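Local coordinates for protein relik capsid n-terminal domain (Oryctolagus cuniculus, PDB 2XGU) that forms the N-terminal domain of a lentiviral capsid protein, which probably assembles into the shell around the viral genome, at the interface of chains A and B. Numbering follows the deposited sequence. Chains: chain A/B, Relik capsid n-terminal domain.

Contact 1: the interface of chains A and B. Residues chain A 34, 37-38, 41-42; chain B 34-35, 38.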
# COMPACT_ATOMS: atom_id res chain seq x y z
N PRO A 34 1.23 -13.27 0.62
CA PRO A 34 -0.01 -12.51 0.82
C PRO A 34 -0.66 -12.73 2.20
O PRO A 34 -1.10 -11.76 2.82
CB PRO A 34 -0.93 -13.04 -0.28
CG PRO A 34 -0.01 -13.49 -1.33
CD PRO A 34 1.22 -14.03 -0.64
N ILE A 37 1.14 -10.64 4.85
CA ILE A 37 0.82 -9.22 4.74
C ILE A 37 -0.55 -8.91 5.35
O ILE A 37 -0.69 -7.98 6.13
CB ILE A 37 0.91 -8.74 3.29
CG1 ILE A 37 2.32 -9.01 2.72
CG2 ILE A 37 0.55 -7.25 3.22
CD1 ILE A 37 2.44 -8.76 1.19
N THR A 38 -1.56 -9.72 5.06
CA THR A 38 -2.84 -9.57 5.72
C THR A 38 -2.70 -9.70 7.25
O THR A 38 -3.26 -8.92 8.01
CB THR A 38 -3.80 -10.62 5.21
OG1 THR A 38 -4.03 -10.40 3.81
CG2 THR A 38 -5.13 -10.56 5.96
N GLY A 41 -1.36 -6.63 8.71
CA GLY A 41 -2.41 -5.62 8.72
C GLY A 41 -3.34 -5.76 9.92
O GLY A 41 -3.67 -4.78 10.57
N VAL A 42 -3.74 -6.99 10.22
CA VAL A 42 -4.65 -7.27 11.33
C VAL A 42 -4.01 -6.94 12.69
O VAL A 42 -4.60 -6.25 13.53
CB VAL A 42 -5.13 -8.75 11.29
CG1 VAL A 42 -5.92 -9.10 12.54
CG2 VAL A 42 -5.98 -9.02 10.03
N PRO B 34 -8.13 -5.57 5.46
CA PRO B 34 -6.79 -6.04 5.09
C PRO B 34 -6.81 -7.22 4.11
O PRO B 34 -6.04 -7.24 3.15
CB PRO B 34 -6.19 -6.47 6.43
CG PRO B 34 -6.85 -5.59 7.41
CD PRO B 34 -8.25 -5.34 6.92
N ALA B 35 -7.70 -8.19 4.30
CA ALA B 35 -7.72 -9.30 3.38
C ALA B 35 -8.20 -8.92 1.97
O ALA B 35 -7.81 -9.56 1.00
CB ALA B 35 -8.55 -10.46 3.95
N THR B 38 -5.26 -7.26 0.13
CA THR B 38 -4.38 -8.32 -0.32
C THR B 38 -4.96 -9.05 -1.53
O THR B 38 -4.26 -9.35 -2.48
CB THR B 38 -4.07 -9.29 0.83
OG1 THR B 38 -3.37 -8.57 1.86
CG2 THR B 38 -3.20 -10.44 0.35
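A:Thr38 and B:Thr38 meet in a small helix-to-helix contact between two copies of the capsid domain. The contact helps hold the pair together in the deposited assembly. The pairing may not be the one used in the virus, and crystal packing could account for it.

The two side chains cross obliquely, and their hydroxyls share a hydrogen bond of 2.8 Å between A:Thr38 OG1 and B:Thr38 OG1; which hydroxyl donates cannot be told. In both copies OG1 lies beside the backbone N (chi1 -63°), which points the methyl CG2 away from that nitrogen. The hydroxyl of B:Thr38 also bonds back to its own helix, with OG1 3.3 Å from B:Pro34 O. It lies 32° out of the carbonyl plane there. The matching bond to A:Pro34 O in chain A is weak.

The methyls do different work in the two copies. B:Thr38 CG2 packs on the proline ring, 3.5 Å from A:Pro34 CB. A:Thr38 CG2 instead rests over the backbone of the other helix, 3.9 Å from B:Ala35 CA. A:Thr38 loses 54 Å² of surface and B:Thr38 33 Å², so the two threonines are buried unequally. The ring of B:Pro34 lies near A:Gly41 and A:Val42, and the residue loses 42 Å² to chain A.

All of these residues belong to helix 34-43 of their chains. A:Pro34 and B:Pro34 start these helices, and A:Thr38 and B:Thr38 lie one turn further along.

Contact 2: the interface of chains A and B. Residues chain A 76, 126, 130, 134; chain B 130, 133-134.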
# COMPACT_ATOMS: atom_id res chain seq x y z
N LYS A 76 9.26 6.27 0.26
CA LYS A 76 8.12 7.05 0.73
C LYS A 76 8.55 8.19 1.64
O LYS A 76 7.99 9.30 1.57
CB LYS A 76 7.13 6.17 1.49
CG LYS A 76 6.49 5.07 0.66
CD LYS A 76 5.53 4.25 1.52
CE LYS A 76 5.05 3.00 0.82
NZ LYS A 76 4.42 3.31 -0.50
N THR A 126 0.40 2.74 7.43
CA THR A 126 0.04 2.80 6.02
C THR A 126 1.25 2.65 5.10
O THR A 126 1.22 1.85 4.16
CB THR A 126 -0.71 4.11 5.72
OG1 THR A 126 -1.99 4.05 6.35
CG2 THR A 126 -0.88 4.32 4.22
N GLU A 130 1.76 -0.50 2.64
CA GLU A 130 1.93 -0.24 1.22
C GLU A 130 3.21 -0.88 0.70
O GLU A 130 3.22 -1.48 -0.37
CB GLU A 130 1.90 1.26 0.93
CG GLU A 130 0.51 1.84 1.18
CD GLU A 130 0.45 3.33 1.04
OE1 GLU A 130 1.52 3.96 0.95
OE2 GLU A 130 -0.68 3.87 1.01
N GLU A 134 3.43 -3.87 -2.12
CA GLU A 134 4.15 -3.64 -3.37
C GLU A 134 5.26 -4.67 -3.61
O GLU A 134 5.80 -4.77 -4.71
CB GLU A 134 4.67 -2.19 -3.44
CG GLU A 134 3.52 -1.17 -3.48
CD GLU A 134 3.91 0.24 -3.01
OE1 GLU A 134 5.12 0.58 -3.02
OE2 GLU A 134 2.99 1.01 -2.63
N GLU B 130 -2.42 1.85 -2.81
CA GLU B 130 -2.19 2.92 -1.84
C GLU B 130 -3.51 3.56 -1.42
O GLU B 130 -3.75 3.79 -0.22
CB GLU B 130 -1.22 3.97 -2.41
CG GLU B 130 0.22 3.44 -2.53
CD GLU B 130 1.16 4.45 -3.16
OE1 GLU B 130 0.67 5.50 -3.63
OE2 GLU B 130 2.38 4.18 -3.19
N GLN B 133 -5.39 1.35 1.02
CA GLN B 133 -4.77 1.34 2.34
C GLN B 133 -5.03 2.63 3.11
O GLN B 133 -5.27 2.63 4.32
CB GLN B 133 -3.25 1.12 2.22
CG GLN B 133 -2.58 0.85 3.56
CD GLN B 133 -3.07 -0.45 4.15
OE1 GLN B 133 -2.97 -1.49 3.50
NE2 GLN B 133 -3.62 -0.40 5.35
N GLU B 134 -4.96 3.75 2.39
CA GLU B 134 -5.12 5.05 3.01
C GLU B 134 -6.56 5.30 3.47
O GLU B 134 -6.82 6.15 4.32
CB GLU B 134 -4.58 6.14 2.05
CG GLU B 134 -3.04 6.07 1.94
CD GLU B 134 -2.43 6.67 0.67
OE1 GLU B 134 -3.06 7.53 0.04
OE2 GLU B 134 -1.30 6.28 0.32
O HOH W 1 -3.98 1.94 6.63
O HOH W 2 1.65 7.16 0.37
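A:Glu130 and B:Glu134 bring the C-terminal ends of two helices 118-134 together, within the largely helical fold of a lentiviral capsid N-terminal domain. The interface may be a crystal one.

Their side chains cross at about a right angle, with the carboxylate planes turned 51° apart. A:Glu130 OE2 lies 2.6 Å from B:Glu134 OE2. Two charged carboxylates would repel at this distance, so a proton may be shared between them, although hydrogens are not seen. Water 2 bridges the same two groups from one side, 3.1 Å from B:Glu134 OE2 and 3.3 Å from A:Glu130 OE1.

B:Glu130 runs across A:Glu130, also near a right angle. Here an aliphatic carbon meets a carboxylate, with B:Glu130 CG 3.6 Å from A:Glu130 CD. The charge on this side is probably eased by A:Lys76, which approaches B:Glu130 from the opposite direction. Its chain bends at the last torsion (chi4 -56°), bringing NZ into a salt bridge 3.5 Å from B:Glu130 OE2. The same NZ forms salt bridges within its own chain to A:Glu130 and A:Glu134, and the hydrogen bonds in those pairs are weak.

Beside the acidic cluster, the methyl of A:Thr126 packs on aliphatic carbon. A:Thr126 CG2 is 3.6 Å from B:Glu134 CG and also touches CG of B:Gln133. The hydroxyl of A:Thr126 binds water 1. That water also meets the backbone oxygen of B:Gln133 and its side-chain NE2, the latter almost straight (173° at H).

Contact 3: the interface of chains A and B. Residues chain A 125-126, 129-130, 133; chain B 37, 133, 136.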
# COMPACT_ATOMS: atom_id res chain seq x y z
N ARG A 125 2.05 3.09 9.66
CA ARG A 125 1.47 1.78 9.40
C ARG A 125 1.03 1.68 7.94
O ARG A 125 1.27 0.66 7.29
CB ARG A 125 0.29 1.51 10.34
CG ARG A 125 -0.48 0.24 10.02
CD ARG A 125 -1.61 0.02 11.02
NE ARG A 125 -2.42 -1.14 10.65
CZ ARG A 125 -3.41 -1.12 9.76
NH1 ARG A 125 -3.75 0.02 9.16
NH2 ARG A 125 -4.07 -2.24 9.46
N THR A 126 0.40 2.74 7.43
CA THR A 126 0.04 2.80 6.02
C THR A 126 1.25 2.65 5.10
O THR A 126 1.22 1.85 4.16
CB THR A 126 -0.71 4.11 5.72
OG1 THR A 126 -1.99 4.05 6.35
CG2 THR A 126 -0.88 4.32 4.22
N LEU A 129 2.51 -1.09 5.31
CA LEU A 129 1.62 -1.99 4.59
C LEU A 129 1.67 -1.75 3.08
O LEU A 129 1.67 -2.72 2.30
CB LEU A 129 0.18 -1.91 5.16
CG LEU A 129 0.05 -2.68 6.49
CD1 LEU A 129 -1.16 -2.27 7.32
CD2 LEU A 129 0.02 -4.20 6.23
N GLU A 130 1.76 -0.50 2.64
CA GLU A 130 1.93 -0.24 1.22
C GLU A 130 3.21 -0.88 0.70
O GLU A 130 3.22 -1.48 -0.37
CB GLU A 130 1.90 1.26 0.93
CG GLU A 130 0.51 1.84 1.18
CD GLU A 130 0.45 3.33 1.04
OE1 GLU A 130 1.52 3.96 0.95
OE2 GLU A 130 -0.68 3.87 1.01
N GLN A 133 2.76 -4.66 0.48
CA GLN A 133 1.86 -4.97 -0.62
C GLN A 133 2.56 -4.87 -1.97
O GLN A 133 2.33 -5.69 -2.87
CB GLN A 133 0.68 -3.99 -0.57
CG GLN A 133 -0.71 -4.56 -0.83
CD GLN A 133 -1.14 -5.65 0.14
OE1 GLN A 133 -1.04 -6.82 -0.17
NE2 GLN A 133 -1.66 -5.26 1.31
N ILE B 37 -7.68 -5.92 0.50
CA ILE B 37 -6.57 -5.23 -0.15
C ILE B 37 -5.57 -6.26 -0.67
O ILE B 37 -5.12 -6.19 -1.81
CB ILE B 37 -5.90 -4.22 0.81
CG1 ILE B 37 -6.92 -3.20 1.31
CG2 ILE B 37 -4.71 -3.52 0.12
CD1 ILE B 37 -6.28 -2.08 2.14
N GLN B 133 -5.39 1.35 1.02
CA GLN B 133 -4.77 1.34 2.34
C GLN B 133 -5.03 2.63 3.11
O GLN B 133 -5.27 2.63 4.32
CB GLN B 133 -3.25 1.12 2.22
CG GLN B 133 -2.58 0.85 3.56
CD GLN B 133 -3.07 -0.45 4.15
OE1 GLN B 133 -2.97 -1.49 3.50
NE2 GLN B 133 -3.62 -0.40 5.35
N GLN B 136 -8.40 2.73 4.73
CA GLN B 136 -8.71 1.68 5.69
C GLN B 136 -8.97 2.28 7.08
O GLN B 136 -8.22 3.13 7.54
CB GLN B 136 -7.55 0.69 5.76
CG GLN B 136 -7.76 -0.43 6.75
CD GLN B 136 -6.62 -1.40 6.71
OE1 GLN B 136 -5.64 -1.26 7.45
NE2 GLN B 136 -6.70 -2.37 5.80
O HOH W 3 -1.36 -2.45 1.74
O HOH W 4 -3.98 1.94 6.63
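The guanidinium of A:Arg125 grips the side-chain oxygen of B:Gln136 end-on, with both terminal nitrogens on one atom. A:Arg125 NH2 is 2.7 Å from B:Gln136 OE1, and A:Arg125 NH1 is 2.9 Å from the same oxygen. That oxygen lies only 5° out of the guanidinium plane. NH1 arrives in the carbonyl plane, whereas NH2 is tilted from it. The two side chains cross at about a right angle, with their flat groups turned 47° apart. CG of A:Arg125 is anti to the backbone N (chi1 173°) and the chain stays extended to NE, reaching out from the helix, roughly square to its axis, toward chain B. A:Leu129 CD1 lies over the centre of one guanidinium face, 3.5 Å above its plane, and probably helps to hold the group in that plane.

B:Gln133 crosses A:Leu129 near a right angle. Its amide lies against the leucine, with B:Gln133 CD 3.7 Å from A:Leu129 CB. Water 3 takes up the amide oxygen, 2.6 Å from B:Gln133 OE1. The same water is 2.9 Å from A:Gln133 NE2, joining the two copies of this glutamine. The amide nitrogen of B:Gln133 turns the other way, to water 4, shared with A:Thr126, and weakly to B:Gln136. B:Gln133 has 81 Å² of its own surface hidden by chain A here.

At the far side, A:Gln133 crosses B:Ile37, whose methyl CG2 sits 3.7 Å from A:Gln133 NE2.

The chain A residues all lie on helix 118-134. Chain B offers the end of the same helix, B:Gln136 just beyond it, and helix 34-43.

Contact 2 and contact 3 are neighbours, with the centres of their C-alpha atoms about 4 Å apart. They share A:Thr126, A:Glu130 and B:Gln133, and one ordered water appears in both. Measured between the same centres, contact 1 lies about 8 Å from contact 3 and about 12 Å from contact 2. Helix 34-43 links contact 1 to contact 3 through B:Ile37, which directly precedes B:Thr38. The three probably belong to one joined surface built mainly from helices 34-43 and 118-134 of both chains. The whole is not an exact two-fold, so equivalent residues often meet different partners.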